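Side-chain contact in fuculose-1-phosphate aldolase (Thermus thermophilus, PDB 2FK5), which belongs to the class II aldolase and adducin family, built on an alpha/beta fold with a mixed central sheet: residues 7-12 against 38-43. Numbering follows the deposited sequence.
Sequences AAFRQV and LITKSG. With SO4 (sulfate ion), chain C.
F9 carries the helix side of this contact alone, reaching from helix 3-18 to L38 and T40 on strand 36-40. Its CG lies anti to the carbonyl carbon (chi1 -86°), and its CB points at the strand, which brings the far end of the ring up to L38 O. There the ring works by its edge: CZ comes 3.7 Å from L38 O, near the ring plane, so a rim carbon and not the pi face meets the carbonyl.

The rest is apolar packing. L38 places CD2 well off the ring plane, to one face side and outward of the CE1-CZ edge, 4.1 Å from F9 CE1, while the methyl CG2 of T40 sits at another part of the edge, 4.2 Å from F9 CD2. The L38 carbonyl and the T40 methyl thus meet the rim roughly at right angles round the ring, and the L38 methyl approaches from one face side. T40 OG1 makes a weak hydrogen bond with F29 N.

Beyond the strand the chain binds a sulfate ion, probably from the crystallisation liquor. S42 OG donates to its O2 (3.0 Å) and G43 N to its O3 (3.0 Å, N-H...O 148°); the ion is also hydrogen-bonded to N28 ND2, K46 NZ, S68 OG and V69 N.

Strand 36-40 runs between strands 28-32 and 54-58 in the mixed sheet, and helix 3-18 packs against it through F9, whose ring also touches V31 of strand 28-32, L54 of strand 54-58 and L166 of helix 162-191.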
loop_
_atom_site.group_PDB
_atom_site.type_symbol
_atom_site.label_atom_id
_atom_site.label_comp_id
_atom_site.label_asym_id
_atom_site.label_seq_id
_atom_site.Cartn_x
_atom_site.Cartn_y
_atom_site.Cartn_z
ATOM N N ALA A 7 -6.208 -16.742 1.185
ATOM C CA ALA A 7 -6.458 -15.313 1.184
ATOM C C ALA A 7 -6.355 -14.771 2.596
ATOM O O ALA A 7 -5.736 -13.736 2.823
ATOM C CB ALA A 7 -7.840 -15.026 0.616
ATOM N N ALA A 8 -6.965 -15.480 3.541
ATOM C CA ALA A 8 -6.940 -15.060 4.938
ATOM C C ALA A 8 -5.511 -15.004 5.467
ATOM O O ALA A 8 -5.161 -14.069 6.191
ATOM C CB ALA A 8 -7.788 -15.995 5.788
ATOM N N PHE A 9 -4.690 -15.999 5.120
ATOM C CA PHE A 9 -3.288 -16.010 5.561
ATOM C C PHE A 9 -2.566 -14.836 4.913
ATOM O O PHE A 9 -1.788 -14.129 5.552
ATOM C CB PHE A 9 -2.560 -17.284 5.112
ATOM C CG PHE A 9 -2.713 -18.448 6.051
ATOM C CD1 PHE A 9 -3.908 -19.162 6.116
ATOM C CD2 PHE A 9 -1.651 -18.836 6.864
ATOM C CE1 PHE A 9 -4.046 -20.251 6.977
ATOM C CE2 PHE A 9 -1.777 -19.920 7.728
ATOM C CZ PHE A 9 -2.976 -20.629 7.785
ATOM N N ARG A 10 -2.811 -14.658 3.621
ATOM C CA ARG A 10 -2.169 -13.591 2.874
ATOM C C ARG A 10 -2.511 -12.228 3.454
ATOM O O ARG A 10 -1.635 -11.394 3.653
ATOM C CB ARG A 10 -2.597 -13.647 1.408
ATOM C CG ARG A 10 -1.932 -12.597 0.553
ATOM C CD ARG A 10 -2.336 -12.753 -0.907
ATOM N NE ARG A 10 -1.726 -11.724 -1.740
ATOM C CZ ARG A 10 -2.021 -11.525 -3.020
ATOM N NH1 ARG A 10 -1.408 -10.557 -3.687
ATOM N N GLN A 11 -3.791 -12.022 3.723
ATOM C CA GLN A 11 -4.274 -10.767 4.268
ATOM C C GLN A 11 -3.748 -10.506 5.676
ATOM O O GLN A 11 -3.371 -9.385 6.007
ATOM C CB GLN A 11 -5.799 -10.789 4.263
ATOM C CG GLN A 11 -6.461 -9.664 5.023
ATOM C CD GLN A 11 -7.970 -9.739 4.922
ATOM O OE1 GLN A 11 -8.688 -9.275 5.808
ATOM N NE2 GLN A 11 -8.460 -10.320 3.829
ATOM N N VAL A 12 -3.727 -11.542 6.509
ATOM C CA VAL A 12 -3.236 -11.386 7.874
ATOM C C VAL A 12 -1.766 -10.990 7.835
ATOM O O VAL A 12 -1.338 -10.100 8.569
ATOM C CB VAL A 12 -3.443 -12.688 8.695
ATOM C CG1 VAL A 12 -2.553 -12.678 9.936
ATOM C CG2 VAL A 12 -4.902 -12.796 9.116
ATOM N N LEU A 38 -2.268 -26.011 9.747
ATOM C CA LEU A 38 -1.627 -25.422 8.581
ATOM C C LEU A 38 -0.858 -24.211 9.095
ATOM O O LEU A 38 -1.438 -23.348 9.726
ATOM C CB LEU A 38 -2.709 -24.977 7.588
ATOM C CG LEU A 38 -2.269 -24.449 6.219
ATOM C CD1 LEU A 38 -1.522 -25.538 5.478
ATOM C CD2 LEU A 38 -3.495 -23.993 5.411
ATOM N N ILE A 39 0.434 -24.146 8.815
ATOM C CA ILE A 39 1.249 -23.050 9.310
ATOM C C ILE A 39 2.212 -22.533 8.252
ATOM O O ILE A 39 2.538 -23.235 7.293
ATOM C CB ILE A 39 2.045 -23.524 10.561
ATOM C CG1 ILE A 39 2.771 -22.359 11.234
ATOM C CG2 ILE A 39 3.048 -24.594 10.157
ATOM C CD1 ILE A 39 3.336 -22.739 12.603
ATOM N N THR A 40 2.655 -21.289 8.435
ATOM C CA THR A 40 3.605 -20.658 7.537
ATOM C C THR A 40 4.967 -21.340 7.650
ATOM O O THR A 40 5.371 -21.778 8.735
ATOM C CB THR A 40 3.784 -19.158 7.882
ATOM O OG1 THR A 40 4.074 -19.024 9.279
ATOM C CG2 THR A 40 2.513 -18.375 7.550
ATOM N N LYS A 41 5.676 -21.436 6.530
ATOM C CA LYS A 41 6.995 -22.064 6.527
ATOM C C LYS A 41 8.047 -21.167 7.163
ATOM O O LYS A 41 7.835 -19.972 7.352
ATOM C CB LYS A 41 7.435 -22.401 5.101
ATOM C CG LYS A 41 6.647 -23.511 4.438
ATOM C CD LYS A 41 7.196 -23.789 3.042
ATOM C CE LYS A 41 6.400 -24.875 2.348
ATOM N NZ LYS A 41 6.888 -25.098 0.961
ATOM N N SER A 42 9.193 -21.756 7.478
ATOM C CA SER A 42 10.285 -21.018 8.089
ATOM C C SER A 42 10.942 -20.087 7.073
ATOM O O SER A 42 11.024 -20.410 5.888
ATOM C CB SER A 42 11.327 -21.998 8.636
ATOM O OG SER A 42 12.297 -21.329 9.421
ATOM N N GLY A 43 11.381 -18.925 7.543
ATOM C CA GLY A 43 12.074 -17.968 6.694
ATOM C C GLY A 43 11.373 -17.303 5.523
ATOM O O GLY A 43 12.037 -16.691 4.687
HETATM S S SO4 C . 9.778 -18.608 11.308
HETATM O O1 SO4 C . 8.301 -18.898 11.555
HETATM O O2 SO4 C . 10.507 -19.948 11.334
HETATM O O3 SO4 C . 9.899 -18.100 9.993
HETATM O O4 SO4 C . 10.213 -17.925 12.476
#